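Local coordinates for protein tryptophan decarboxylase 1 (Oryza sativa subsp. japonica, PDB 6KHO) that decarboxylates L-tryptophan to tryptamine and 5-hydroxy-L-tryptophan to serotonin with the help of pyridoxal 5'-phosphate, working as a homodimer, at residues 427-439 / 477-489. Numbering follows the deposited sequence.
Sequences VVVPRNFALVCFR and VVGGRFVLRFAVG
V478 packs its CG1 against V428 CG1 (3.6 Å), the two side chains passing antiparallel to each other. Beyond the turn at G479 and G480, R481 lays its CD over one face of the R439 guanidinium, the two guanidinium planes 64° apart. R439 NH1 comes within 3.5 Å of R481 NE, two donors with no bond between them. D455 and E451 of helix 451-468 each bridge both arginines, E426 takes R439 NE, and these carboxylates probably offset the two positive charges. Were R439 replaced by alanine, E426 is likely to be left without its mate, with E451 and D455 each losing one of their two arginines and the aliphatic part of R481 uncovered. F482 O, buried without a hydrogen-bonding partner, lies at the edge of the R439 guanidinium, 3.4 Å from R439 CD.

V483 then divides its branches: CG1, anti to the backbone N (chi1 171°), meets C437 CB, while CG2 meets V428 CG2 at 3.8 Å. L484 forms a hydrogen-bonded antiparallel pair with F438, and its CB makes an off-centre CH-pi contact with the F438 ring, 4.1 Å from the centroid. Across the sheet, on the side of C437 and L435, R485 presents the face of its guanidinium to L435 CD1, which sits 3.4 Å above the centre of the plane. Its NH1, NE and NH2 are hydrogen-bonded to the carbonyl oxygens of F103, S274 and T273. F486 pairs with V436 through two backbone bonds, and A487 CB touches L435 CD1. Just beyond the paired strands, V488 N bonds A434 O at 3.0 Å.

In this four-stranded antiparallel sheet, the paired central strands and their ends thus bring together two arginine sites: carboxylates surround R439 and R481, whereas neutral carbonyls hold R485 beside F104, a serotonin-binding residue.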
loop_
_atom_site.group_PDB
_atom_site.type_symbol
_atom_site.label_atom_id
_atom_site.label_comp_id
_atom_site.label_asym_id
_atom_site.label_seq_id
_atom_site.Cartn_x
_atom_site.Cartn_y
_atom_site.Cartn_z
ATOM N N VAL A 427 9.967 -30.600 -20.784
ATOM C CA VAL A 427 9.770 -29.900 -19.519
ATOM C C VAL A 427 11.147 -29.483 -19.021
ATOM O O VAL A 427 12.010 -30.332 -18.792
ATOM C CB VAL A 427 9.049 -30.783 -18.490
ATOM C CG1 VAL A 427 9.054 -30.116 -17.115
ATOM C CG2 VAL A 427 7.615 -31.067 -18.944
ATOM N N VAL A 428 11.346 -28.176 -18.853
ATOM C CA VAL A 428 12.695 -27.639 -18.704
ATOM C C VAL A 428 13.255 -27.878 -17.299
ATOM O O VAL A 428 14.442 -28.180 -17.143
ATOM C CB VAL A 428 12.692 -26.149 -19.085
ATOM C CG1 VAL A 428 13.970 -25.474 -18.624
ATOM C CG2 VAL A 428 12.525 -26.007 -20.589
ATOM N N VAL A 429 12.440 -27.736 -16.257
ATOM C CA VAL A 429 12.896 -27.986 -14.889
ATOM C C VAL A 429 11.857 -28.852 -14.191
ATOM O O VAL A 429 10.711 -28.957 -14.650
ATOM C CB VAL A 429 13.132 -26.672 -14.104
ATOM C CG1 VAL A 429 14.211 -25.814 -14.758
ATOM C CG2 VAL A 429 11.805 -25.890 -13.936
ATOM N N PRO A 430 12.225 -29.493 -13.080
ATOM C CA PRO A 430 11.215 -30.219 -12.298
ATOM C C PRO A 430 10.154 -29.258 -11.781
ATOM O O PRO A 430 10.440 -28.103 -11.464
ATOM C CB PRO A 430 12.020 -30.836 -11.147
ATOM C CG PRO A 430 13.446 -30.820 -11.609
ATOM C CD PRO A 430 13.581 -29.643 -12.519
ATOM N N ARG A 431 8.913 -29.741 -11.721
ATOM C CA ARG A 431 7.785 -28.942 -11.248
ATOM C C ARG A 431 7.626 -29.148 -9.744
ATOM O O ARG A 431 7.371 -30.269 -9.293
ATOM C CB ARG A 431 6.499 -29.326 -11.990
ATOM C CG ARG A 431 5.216 -28.636 -11.480
ATOM C CD ARG A 431 3.964 -29.471 -11.774
ATOM N NE ARG A 431 4.107 -30.826 -11.253
ATOM C CZ ARG A 431 4.006 -31.151 -9.965
ATOM N NH1 ARG A 431 3.742 -30.217 -9.057
ATOM N NH2 ARG A 431 4.177 -32.410 -9.581
ATOM N N ASN A 432 7.786 -28.071 -8.968
ATOM C CA ASN A 432 7.610 -28.146 -7.519
ATOM C C ASN A 432 6.195 -27.800 -7.068
ATOM O O ASN A 432 5.716 -28.353 -6.068
ATOM C CB ASN A 432 8.595 -27.209 -6.814
ATOM C CG ASN A 432 10.031 -27.668 -6.950
ATOM O OD1 ASN A 432 10.331 -28.833 -6.724
ATOM N ND2 ASN A 432 10.922 -26.752 -7.337
ATOM N N PHE A 433 5.519 -26.896 -7.773
ATOM C CA PHE A 433 4.224 -26.401 -7.318
ATOM C C PHE A 433 3.212 -26.450 -8.454
ATOM O O PHE A 433 2.966 -27.528 -9.001
ATOM C CB PHE A 433 4.405 -25.001 -6.728
ATOM C CG PHE A 433 5.465 -24.958 -5.642
ATOM C CD1 PHE A 433 5.216 -25.518 -4.394
ATOM C CD2 PHE A 433 6.716 -24.415 -5.887
ATOM C CE1 PHE A 433 6.191 -25.506 -3.402
ATOM C CE2 PHE A 433 7.699 -24.394 -4.903
ATOM C CZ PHE A 433 7.437 -24.942 -3.657
ATOM N N ALA A 434 2.611 -25.316 -8.827
ATOM C CA ALA A 434 1.580 -25.319 -9.863
ATOM C C ALA A 434 2.036 -24.613 -11.136
ATOM O O ALA A 434 1.199 -24.237 -11.966
ATOM C CB ALA A 434 0.282 -24.698 -9.341
ATOM N N LEU A 435 3.342 -24.429 -11.308
ATOM C CA LEU A 435 3.908 -23.821 -12.504
ATOM C C LEU A 435 4.706 -24.873 -13.265
ATOM O O LEU A 435 5.539 -25.577 -12.677
ATOM C CB LEU A 435 4.800 -22.628 -12.150
ATOM C CG LEU A 435 5.728 -22.072 -13.240
ATOM C CD1 LEU A 435 4.966 -21.162 -14.209
ATOM C CD2 LEU A 435 6.906 -21.338 -12.618
ATOM N N VAL A 436 4.451 -24.974 -14.568
ATOM C CA VAL A 436 5.178 -25.879 -15.453
ATOM C C VAL A 436 5.954 -25.036 -16.455
ATOM O O VAL A 436 5.378 -24.163 -17.115
ATOM C CB VAL A 436 4.229 -26.848 -16.181
ATOM C CG1 VAL A 436 4.998 -27.654 -17.220
ATOM C CG2 VAL A 436 3.537 -27.762 -15.195
ATOM N N CYS A 437 7.253 -25.291 -16.571
ATOM C CA CYS A 437 8.080 -24.637 -17.576
ATOM C C CYS A 437 8.352 -25.637 -18.696
ATOM O O CYS A 437 8.808 -26.754 -18.435
ATOM C CB CYS A 437 9.394 -24.130 -16.971
ATOM S SG CYS A 437 9.253 -22.716 -15.816
ATOM N N PHE A 438 8.068 -25.236 -19.934
ATOM C CA PHE A 438 8.150 -26.148 -21.065
ATOM C C PHE A 438 8.549 -25.361 -22.303
ATOM O O PHE A 438 8.452 -24.130 -22.335
ATOM C CB PHE A 438 6.821 -26.886 -21.300
ATOM C CG PHE A 438 5.751 -26.036 -21.934
ATOM C CD1 PHE A 438 5.140 -25.010 -21.224
ATOM C CD2 PHE A 438 5.359 -26.256 -23.244
ATOM C CE1 PHE A 438 4.160 -24.223 -21.809
ATOM C CE2 PHE A 438 4.373 -25.472 -23.834
ATOM C CZ PHE A 438 3.776 -24.455 -23.118
ATOM N N ARG A 439 9.016 -26.082 -23.323
ATOM C CA ARG A 439 9.334 -25.425 -24.583
ATOM C C ARG A 439 9.343 -26.440 -25.715
ATOM O O ARG A 439 9.383 -27.655 -25.495
ATOM C CB ARG A 439 10.675 -24.683 -24.511
ATOM C CG ARG A 439 11.905 -25.564 -24.399
ATOM C CD ARG A 439 13.142 -24.730 -24.692
ATOM N NE ARG A 439 14.147 -25.483 -25.435
ATOM C CZ ARG A 439 14.877 -24.979 -26.424
ATOM N NH1 ARG A 439 14.717 -23.713 -26.799
ATOM N NH2 ARG A 439 15.771 -25.742 -27.039
ATOM N N VAL A 477 13.472 -16.965 -19.376
ATOM C CA VAL A 477 14.754 -17.449 -19.887
ATOM C C VAL A 477 15.378 -18.339 -18.821
ATOM O O VAL A 477 15.671 -17.869 -17.714
ATOM C CB VAL A 477 15.703 -16.295 -20.247
ATOM C CG1 VAL A 477 17.071 -16.849 -20.642
ATOM C CG2 VAL A 477 15.120 -15.432 -21.364
ATOM N N VAL A 478 15.584 -19.615 -19.152
ATOM C CA VAL A 478 16.113 -20.613 -18.226
ATOM C C VAL A 478 17.363 -21.220 -18.853
ATOM O O VAL A 478 17.267 -21.975 -19.831
ATOM C CB VAL A 478 15.089 -21.710 -17.912
ATOM C CG1 VAL A 478 15.697 -22.734 -16.974
ATOM C CG2 VAL A 478 13.805 -21.104 -17.333
ATOM N N GLY A 479 18.529 -20.921 -18.279
ATOM C CA GLY A 479 19.775 -21.413 -18.831
ATOM C C GLY A 479 19.955 -21.011 -20.280
ATOM O O GLY A 479 20.142 -21.867 -21.152
ATOM N N GLY A 480 19.862 -19.711 -20.548
ATOM C CA GLY A 480 20.060 -19.166 -21.878
ATOM C C GLY A 480 19.026 -19.563 -22.913
ATOM O O GLY A 480 19.219 -19.302 -24.105
ATOM N N ARG A 481 17.918 -20.169 -22.485
ATOM C CA ARG A 481 16.918 -20.721 -23.391
ATOM C C ARG A 481 15.584 -19.996 -23.246
ATOM O O ARG A 481 15.189 -19.617 -22.137
ATOM C CB ARG A 481 16.719 -22.215 -23.131
ATOM C CG ARG A 481 17.950 -23.034 -23.440
ATOM C CD ARG A 481 17.842 -23.652 -24.818
ATOM N NE ARG A 481 17.906 -22.679 -25.915
ATOM C CZ ARG A 481 18.980 -21.971 -26.267
ATOM N NH1 ARG A 481 20.131 -22.114 -25.626
ATOM N NH2 ARG A 481 18.904 -21.114 -27.276
ATOM N N PHE A 482 14.897 -19.809 -24.377
ATOM C CA PHE A 482 13.537 -19.275 -24.378
ATOM C C PHE A 482 12.578 -20.351 -23.894
ATOM O O PHE A 482 12.521 -21.443 -24.472
ATOM C CB PHE A 482 13.156 -18.807 -25.780
ATOM C CG PHE A 482 11.971 -17.885 -25.824
ATOM C CD1 PHE A 482 10.682 -18.391 -25.818
ATOM C CD2 PHE A 482 12.145 -16.512 -25.892
ATOM C CE1 PHE A 482 9.588 -17.550 -25.871
ATOM C CE2 PHE A 482 11.059 -15.662 -25.950
ATOM C CZ PHE A 482 9.774 -16.183 -25.940
ATOM N N VAL A 483 11.826 -20.046 -22.833
ATOM C CA VAL A 483 10.959 -21.016 -22.173
ATOM C C VAL A 483 9.574 -20.400 -21.987
ATOM O O VAL A 483 9.445 -19.202 -21.708
ATOM C CB VAL A 483 11.561 -21.465 -20.823
ATOM C CG1 VAL A 483 10.568 -22.294 -20.026
ATOM C CG2 VAL A 483 12.853 -22.247 -21.056
ATOM N N LEU A 484 8.539 -21.209 -22.183
ATOM C CA LEU A 484 7.172 -20.789 -21.918
ATOM C C LEU A 484 6.781 -21.215 -20.507
ATOM O O LEU A 484 6.963 -22.380 -20.129
ATOM C CB LEU A 484 6.207 -21.396 -22.941
ATOM C CG LEU A 484 6.383 -20.979 -24.407
ATOM C CD1 LEU A 484 5.169 -21.365 -25.246
ATOM C CD2 LEU A 484 6.650 -19.485 -24.517
ATOM N N ARG A 485 6.244 -20.273 -19.734
ATOM C CA ARG A 485 5.649 -20.590 -18.442
ATOM C C ARG A 485 4.165 -20.912 -18.601
ATOM O O ARG A 485 3.446 -20.247 -19.355
ATOM C CB ARG A 485 5.820 -19.421 -17.468
ATOM C CG ARG A 485 7.260 -19.101 -17.115
ATOM C CD ARG A 485 7.351 -17.809 -16.311
ATOM N NE ARG A 485 7.096 -18.012 -14.884
ATOM C CZ ARG A 485 5.905 -17.864 -14.306
ATOM N NH1 ARG A 485 4.835 -17.530 -15.030
ATOM N NH2 ARG A 485 5.775 -18.060 -12.997
ATOM N N PHE A 486 3.714 -21.938 -17.879
ATOM C CA PHE A 486 2.299 -22.295 -17.766
ATOM C C PHE A 486 1.950 -22.329 -16.276
ATOM O O PHE A 486 2.210 -23.325 -15.591
ATOM C CB PHE A 486 2.005 -23.637 -18.442
ATOM C CG PHE A 486 0.544 -23.856 -18.741
ATOM C CD1 PHE A 486 -0.049 -23.268 -19.851
ATOM C CD2 PHE A 486 -0.237 -24.645 -17.906
ATOM C CE1 PHE A 486 -1.390 -23.470 -20.128
ATOM C CE2 PHE A 486 -1.585 -24.849 -18.171
ATOM C CZ PHE A 486 -2.164 -24.261 -19.284
ATOM N N ALA A 487 1.366 -21.237 -15.776
ATOM C CA ALA A 487 1.082 -21.068 -14.354
ATOM C C ALA A 487 -0.399 -21.345 -14.115
ATOM O O ALA A 487 -1.258 -20.527 -14.467
ATOM C CB ALA A 487 1.472 -19.664 -13.894
ATOM N N VAL A 488 -0.680 -22.496 -13.518
ATOM C CA VAL A 488 -2.034 -22.982 -13.283
ATOM C C VAL A 488 -2.590 -22.335 -12.020
ATOM O O VAL A 488 -1.845 -22.070 -11.071
ATOM C CB VAL A 488 -2.011 -24.521 -13.162
ATOM C CG1 VAL A 488 -3.249 -25.047 -12.461
ATOM C CG2 VAL A 488 -1.835 -25.178 -14.538
ATOM N N GLY A 489 -3.901 -22.057 -12.007
ATOM C CA GLY A 489 -4.569 -21.751 -10.755
ATOM C C GLY A 489 -5.503 -20.556 -10.706
ATOM O O GLY A 489 -6.056 -20.257 -9.640
#